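Local coordinates for particle-associated lyase (Acinetobacter bacteriophage AP22, PDB 4Y9V) that degrades the capsular polysaccharide of Acinetobacter baumannii as the tailspike of phage AP22, a lyase built as a trimer, at the interface of chains A and B. Coordinates in Å, arbitrary orientation; residue numbers count along the deposited sequence, not the author numbering. Chains: chain A/B, Particle-associated lyase.

Contact 1: the interface of chains A and B. Residues chain A 496-497; chain B 488, 625.
The phenol ring of B:Tyr488 meets A:Thr497 at its CE1 corner, where methyl CG2 sits beyond the rim and to one side of the ring plane, 3.5 Å from CE1. Both A residues and B:Tyr488 belong to the pectin lyase-like part of the tailspike, a right-handed parallel beta-helix, while B:Ile625 is the last residue of its chain. The methyl is not over the ring centre, and the two side chains pass at a slant. This corner also brings the hydroxyl OH of B:Tyr488 to 4.1 Å from CG2 of A:Thr497. The flat peptide joining A:Asn496 to A:Thr497 is met by the aliphatic branch of B:Ile625, whose CG1 lies 3.6 Å from the carbonyl O of A:Asn496. In A:Thr497, OG1 stands between backbone N and carbonyl carbon (chi1 69°), which sends hydroxyl OG1 away from the tyrosine and presents CG2 to it. B:Ile625 carries CG1 opposite its backbone N (chi1 -170°), and the chain runs on extended to CD1, 4.1 Å from CA of A:Thr497. CD1 of B:Ile625 also packs 3.7 Å from CB of B:Tyr488 within chain B.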
loop_
_atom_site.group_PDB
_atom_site.type_symbol
_atom_site.label_atom_id
_atom_site.label_comp_id
_atom_site.label_asym_id
_atom_site.label_seq_id
_atom_site.Cartn_x
_atom_site.Cartn_y
_atom_site.Cartn_z
ATOM N N ASN A 496 3.770 -18.513 -16.237
ATOM C CA ASN A 496 3.839 -19.882 -15.715
ATOM C C ASN A 496 5.326 -20.258 -15.691
ATOM O O ASN A 496 5.970 -20.350 -16.735
ATOM C CB ASN A 496 3.060 -20.868 -16.569
ATOM C CG ASN A 496 1.590 -20.824 -16.228
ATOM O OD1 ASN A 496 1.225 -21.563 -15.194
ATOM N ND2 ASN A 496 0.795 -20.105 -16.853
ATOM N N THR A 497 5.867 -20.462 -14.492
ATOM C CA THR A 497 7.291 -20.697 -14.356
ATOM C C THR A 497 7.722 -22.106 -14.761
ATOM O O THR A 497 8.922 -22.307 -14.990
ATOM C CB THR A 497 7.773 -20.342 -12.950
ATOM O OG1 THR A 497 7.207 -21.317 -12.067
ATOM C CG2 THR A 497 7.413 -18.924 -12.572
ATOM N N TYR B 488 14.274 -18.055 -14.655
ATOM C CA TYR B 488 13.900 -17.054 -15.629
ATOM C C TYR B 488 14.440 -15.694 -15.233
ATOM O O TYR B 488 14.625 -15.365 -14.064
ATOM C CB TYR B 488 12.358 -16.968 -15.809
ATOM C CG TYR B 488 11.593 -16.623 -14.564
ATOM C CD1 TYR B 488 11.209 -17.603 -13.647
ATOM C CD2 TYR B 488 11.254 -15.321 -14.273
ATOM C CE1 TYR B 488 10.535 -17.312 -12.503
ATOM C CE2 TYR B 488 10.534 -14.998 -13.120
ATOM C CZ TYR B 488 10.179 -15.996 -12.251
ATOM O OH TYR B 488 9.474 -15.725 -11.101
ATOM N N ILE B 625 9.326 -17.786 -21.964
ATOM C CA ILE B 625 8.639 -18.496 -20.852
ATOM C C ILE B 625 7.253 -17.907 -20.731
ATOM O O ILE B 625 7.006 -16.796 -21.219
ATOM C CB ILE B 625 9.428 -18.339 -19.568
ATOM C CG1 ILE B 625 8.903 -19.248 -18.462
ATOM C CG2 ILE B 625 9.519 -16.919 -19.146
ATOM C CD1 ILE B 625 9.795 -19.272 -17.232
ATOM O OXT ILE B 625 6.402 -18.607 -20.094
#

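Contact 2: the interface of chains A and B. Residues chain A 366, 368, 394; chain B 133, 190, 192, 342.
The guanidinium of B:Arg342 is held between a tyrosine of each chain: A:Tyr394 OH lies over the centre of one face, 3.2 Å above the plane, and B:Tyr192 CE1 covers the other toward its rim. NH1 makes a salt bridge of 2.9 Å to OD1 of A:Asp366, meeting it from above the carboxylate plane (60° out of it); the two flat groups stand 74° apart. NH2 gives an in-plane bond of 3.0 Å to a lone pair of OD1 of B:Asn133, which fixes the rotation of the guanidinium. That OD1 stands over the A:Tyr394 face toward the rim, and ND2 of B:Asn133 sits beside CE1 of A:Tyr394, 3.4 Å away. On A:Tyr368, CG of B:Arg190 rests over one ring face, 3.8 Å from the centroid; a bend at chi2 (-68°) turns CD off the ring. The looser side is bridged by water. Water 1 links OD1 of A:Asp366 to OH of B:Tyr192; water 2 lies among OH of A:Tyr368, OD1 of B:Asn133 and the carbonyl O of B:Arg190, although its approach to the tyrosine is doubtfully short. Chain A contributes beta-helix strands 366-368 and 391-394; chain B answers with loops of its first Ig-like region and a beta-helix loop residue, B:Arg342.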
loop_
_atom_site.group_PDB
_atom_site.type_symbol
_atom_site.label_atom_id
_atom_site.label_comp_id
_atom_site.label_asym_id
_atom_site.label_seq_id
_atom_site.Cartn_x
_atom_site.Cartn_y
_atom_site.Cartn_z
ATOM N N ASP A 366 -1.044 -12.635 2.325
ATOM C CA ASP A 366 -0.700 -14.048 2.283
ATOM C C ASP A 366 -2.006 -14.811 2.484
ATOM O O ASP A 366 -2.610 -14.689 3.555
ATOM C CB ASP A 366 0.283 -14.427 3.399
ATOM C CG ASP A 366 1.708 -14.009 3.152
ATOM O OD1 ASP A 366 2.519 -14.207 4.067
ATOM O OD2 ASP A 366 1.977 -13.551 2.023
ATOM N N TYR A 368 -3.846 -18.472 2.336
ATOM C CA TYR A 368 -3.729 -19.916 2.306
ATOM C C TYR A 368 -5.002 -20.563 1.750
ATOM O O TYR A 368 -6.121 -20.193 2.096
ATOM C CB TYR A 368 -3.455 -20.511 3.691
ATOM C CG TYR A 368 -2.135 -20.076 4.268
ATOM C CD1 TYR A 368 -0.929 -20.662 3.965
ATOM C CD2 TYR A 368 -2.147 -19.036 5.161
ATOM C CE1 TYR A 368 0.295 -20.221 4.517
ATOM C CE2 TYR A 368 -0.987 -18.574 5.726
ATOM C CZ TYR A 368 0.215 -19.164 5.391
ATOM O OH TYR A 368 1.374 -18.710 5.986
ATOM N N TYR A 394 -0.973 -19.580 -1.336
ATOM C CA TYR A 394 -0.315 -20.868 -1.008
ATOM C C TYR A 394 -1.319 -21.960 -1.204
ATOM O O TYR A 394 -2.291 -22.033 -0.428
ATOM C CB TYR A 394 0.185 -20.807 0.435
ATOM C CG TYR A 394 1.316 -19.839 0.668
ATOM C CD1 TYR A 394 2.587 -20.207 0.251
ATOM C CD2 TYR A 394 1.168 -18.578 1.211
ATOM C CE1 TYR A 394 3.681 -19.359 0.421
ATOM C CE2 TYR A 394 2.250 -17.732 1.365
ATOM C CZ TYR A 394 3.507 -18.132 0.970
ATOM O OH TYR A 394 4.577 -17.268 1.115
ATOM N N ASN B 133 3.780 -24.371 5.047
ATOM C CA ASN B 133 2.642 -23.769 4.377
ATOM C C ASN B 133 1.420 -24.668 4.294
ATOM O O ASN B 133 0.471 -24.281 3.649
ATOM C CB ASN B 133 3.025 -23.207 2.989
ATOM C CG ASN B 133 3.990 -22.054 3.123
ATOM O OD1 ASN B 133 3.893 -21.227 4.019
ATOM N ND2 ASN B 133 4.929 -22.016 2.170
ATOM N N ARG B 190 -0.992 -21.602 9.595
ATOM C CA ARG B 190 -0.315 -22.655 8.879
ATOM C C ARG B 190 1.171 -22.562 9.195
ATOM O O ARG B 190 1.735 -21.476 9.429
ATOM C CB ARG B 190 -0.546 -22.580 7.337
ATOM C CG ARG B 190 -2.015 -22.608 6.953
ATOM C CD ARG B 190 -2.660 -23.978 7.257
ATOM N NE ARG B 190 -4.079 -24.003 6.868
ATOM C CZ ARG B 190 -5.095 -23.573 7.628
ATOM N NH1 ARG B 190 -4.879 -23.117 8.844
ATOM N NH2 ARG B 190 -6.319 -23.603 7.148
ATOM N N TYR B 192 5.047 -22.166 9.132
ATOM C CA TYR B 192 5.941 -21.370 8.336
ATOM C C TYR B 192 7.188 -22.111 7.899
ATOM O O TYR B 192 7.970 -21.584 7.081
ATOM C CB TYR B 192 6.346 -20.059 9.069
ATOM C CG TYR B 192 5.200 -19.099 9.102
ATOM C CD1 TYR B 192 4.988 -18.220 8.060
ATOM C CD2 TYR B 192 4.277 -19.073 10.116
ATOM C CE1 TYR B 192 3.936 -17.340 8.001
ATOM C CE2 TYR B 192 3.182 -18.220 10.079
ATOM C CZ TYR B 192 3.027 -17.364 9.024
ATOM O OH TYR B 192 1.903 -16.516 9.006
ATOM N N ARG B 342 9.108 -12.768 5.525
ATOM C CA ARG B 342 7.715 -12.308 5.630
ATOM C C ARG B 342 7.647 -10.904 6.264
ATOM O O ARG B 342 6.772 -10.654 7.102
ATOM C CB ARG B 342 6.820 -13.322 6.339
ATOM C CG ARG B 342 6.848 -14.745 5.777
ATOM C CD ARG B 342 6.094 -14.923 4.484
ATOM N NE ARG B 342 5.989 -16.392 4.330
ATOM C CZ ARG B 342 4.987 -17.265 4.327
ATOM N NH1 ARG B 342 3.752 -16.802 4.377
ATOM N NH2 ARG B 342 5.238 -18.553 4.203
HETATM O O HOH W 1 1.999 -14.732 6.807
HETATM O O HOH W 2 2.877 -20.465 6.734
#

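Contact 3: the interface of chains A and B. Residues chain A 567-570; chain B 540, 591-592, 599.
A loop-to-strand interface joins the C-terminal Ig-like regions of two subunits, tying neighbouring chains together in the tailspike trimer. The loop 567-570 of chain A lies against strands 538-540, 586-594 and 597-604 of chain B and is gripped largely through its backbone. The amide N of A:Trp569 donates to the carbonyl O of B:Ser591 at 2.9 Å, and the carbonyl O of A:Trp569 accepts from NH1 of B:Arg540 at 2.9 Å. That guanidinium approaches steeply, 56° out of the carbonyl plane, while the oxygen stays near the plane of the guanidinium. B:Arg599 reaches in fully extended, and its NH1 donates to the hydroxyl OG of A:Ser568 at 3.0 Å, in the guanidinium plane. Beside this bond CD1 of B:Leu592 packs 3.4 Å from the same OG. The two guanidinium groups overlap at an incline, NH1 of B:Arg599 lying 3.6 Å above the centre of the B:Arg540 group; the carboxylate of A:Asp570, OD2 4.8 Å from NH1 of B:Arg540, may favour that arginine's charge. Waters 3 and 4, too close to be occupied at once and probably alternative positions, both link NH1 of B:Arg540 to the carbonyl O of A:Ser568; water 4 also contacts OD2 of A:Asp570. Behind the contact, OG of B:Ser591 donates to the carbonyl O of B:Arg599 at 2.8 Å, joining the two strands. The site likely fastens the C-terminal end of the spike, holding the subunits in register.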
loop_
_atom_site.group_PDB
_atom_site.type_symbol
_atom_site.label_atom_id
_atom_site.label_comp_id
_atom_site.label_asym_id
_atom_site.label_seq_id
_atom_site.Cartn_x
_atom_site.Cartn_y
_atom_site.Cartn_z
ATOM N N ALA A 567 26.743 -12.374 -42.337
ATOM C CA ALA A 567 26.798 -11.048 -42.932
ATOM C C ALA A 567 25.433 -10.702 -43.541
ATOM O O ALA A 567 24.635 -11.556 -43.953
ATOM C CB ALA A 567 27.842 -11.005 -44.042
ATOM N N SER A 568 25.197 -9.403 -43.661
ATOM C CA SER A 568 23.934 -8.891 -44.175
ATOM C C SER A 568 23.557 -9.572 -45.493
ATOM O O SER A 568 24.355 -9.602 -46.454
ATOM C CB SER A 568 24.013 -7.393 -44.443
ATOM O OG SER A 568 24.160 -6.661 -43.240
ATOM N N TRP A 569 22.318 -10.031 -45.601
ATOM C CA TRP A 569 21.815 -10.582 -46.850
ATOM C C TRP A 569 21.867 -9.539 -47.966
ATOM O O TRP A 569 21.588 -8.358 -47.789
ATOM C CB TRP A 569 20.359 -11.015 -46.706
ATOM C CG TRP A 569 20.137 -12.339 -46.057
ATOM C CD1 TRP A 569 21.079 -13.283 -45.763
ATOM C CD2 TRP A 569 18.871 -12.908 -45.693
ATOM N NE1 TRP A 569 20.481 -14.378 -45.222
ATOM C CE2 TRP A 569 19.127 -14.203 -45.183
ATOM C CE3 TRP A 569 17.540 -12.477 -45.775
ATOM C CZ2 TRP A 569 18.114 -15.044 -44.757
ATOM C CZ3 TRP A 569 16.548 -13.327 -45.348
ATOM C CH2 TRP A 569 16.837 -14.608 -44.831
ATOM N N ASP A 570 22.177 -10.077 -49.153
ATOM C CA ASP A 570 21.939 -9.395 -50.415
ATOM C C ASP A 570 21.231 -10.397 -51.340
ATOM O O ASP A 570 20.867 -11.502 -50.914
ATOM C CB ASP A 570 23.212 -8.781 -50.963
ATOM C CG ASP A 570 24.287 -9.810 -51.237
ATOM O OD1 ASP A 570 23.944 -10.931 -51.564
ATOM O OD2 ASP A 570 25.482 -9.514 -51.038
ATOM N N ARG B 540 18.338 -1.975 -48.812
ATOM C CA ARG B 540 18.617 -2.267 -47.422
ATOM C C ARG B 540 18.633 -0.996 -46.615
ATOM O O ARG B 540 19.313 -0.033 -47.005
ATOM C CB ARG B 540 19.962 -2.978 -47.282
ATOM C CG ARG B 540 20.089 -4.137 -48.298
ATOM C CD ARG B 540 21.277 -5.091 -47.995
ATOM N NE ARG B 540 22.562 -4.400 -48.121
ATOM C CZ ARG B 540 23.711 -5.061 -48.021
ATOM N NH1 ARG B 540 23.711 -6.370 -47.819
ATOM N NH2 ARG B 540 24.851 -4.395 -48.124
ATOM N N SER B 591 17.815 -8.515 -42.770
ATOM C CA SER B 591 19.059 -8.911 -43.417
ATOM C C SER B 591 20.211 -9.210 -42.468
ATOM O O SER B 591 21.163 -9.890 -42.916
ATOM C CB SER B 591 19.465 -7.854 -44.467
ATOM O OG SER B 591 19.950 -6.658 -43.893
ATOM N N LEU B 592 20.155 -8.760 -41.230
ATOM C CA LEU B 592 21.249 -8.953 -40.267
ATOM C C LEU B 592 20.588 -8.879 -38.888
ATOM O O LEU B 592 19.734 -8.020 -38.686
ATOM C CB LEU B 592 22.316 -7.860 -40.387
ATOM C CG LEU B 592 23.446 -7.987 -39.358
ATOM C CD1 LEU B 592 24.782 -7.669 -40.009
ATOM C CD2 LEU B 592 23.174 -7.097 -38.166
ATOM N N ARG B 599 18.504 -5.062 -39.272
ATOM C CA ARG B 599 18.731 -4.411 -40.565
ATOM C C ARG B 599 17.646 -4.774 -41.538
ATOM O O ARG B 599 17.801 -5.661 -42.410
ATOM C CB ARG B 599 20.130 -4.720 -41.131
ATOM C CG ARG B 599 20.450 -3.776 -42.289
ATOM C CD ARG B 599 21.831 -4.093 -42.909
ATOM N NE ARG B 599 22.128 -3.066 -43.888
ATOM C CZ ARG B 599 23.249 -3.038 -44.612
ATOM N NH1 ARG B 599 24.121 -4.004 -44.545
ATOM N NH2 ARG B 599 23.451 -2.019 -45.407
HETATM O O HOH W 3 26.315 -7.687 -47.210
HETATM O O HOH W 4 25.718 -8.082 -48.327
#

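Along the spike, contact 1 lies between the other two: its C-alpha centre is about 22 Å from that of contact 2 and about 33 Å from that of contact 3, while contacts 2 and 3 are about 54 Å apart. No residue is shared. Contacts 1 and 2 both use the beta-helix, contact 2 adding the Ig-like region earlier in the sequence; contact 3 belongs to the later one, from which the chain's end returns to contact 1. A largely apolar patch lies between two in which arginines carry much of the bonding. Repeated around three subunits, such contacts would brace the trimer along its length.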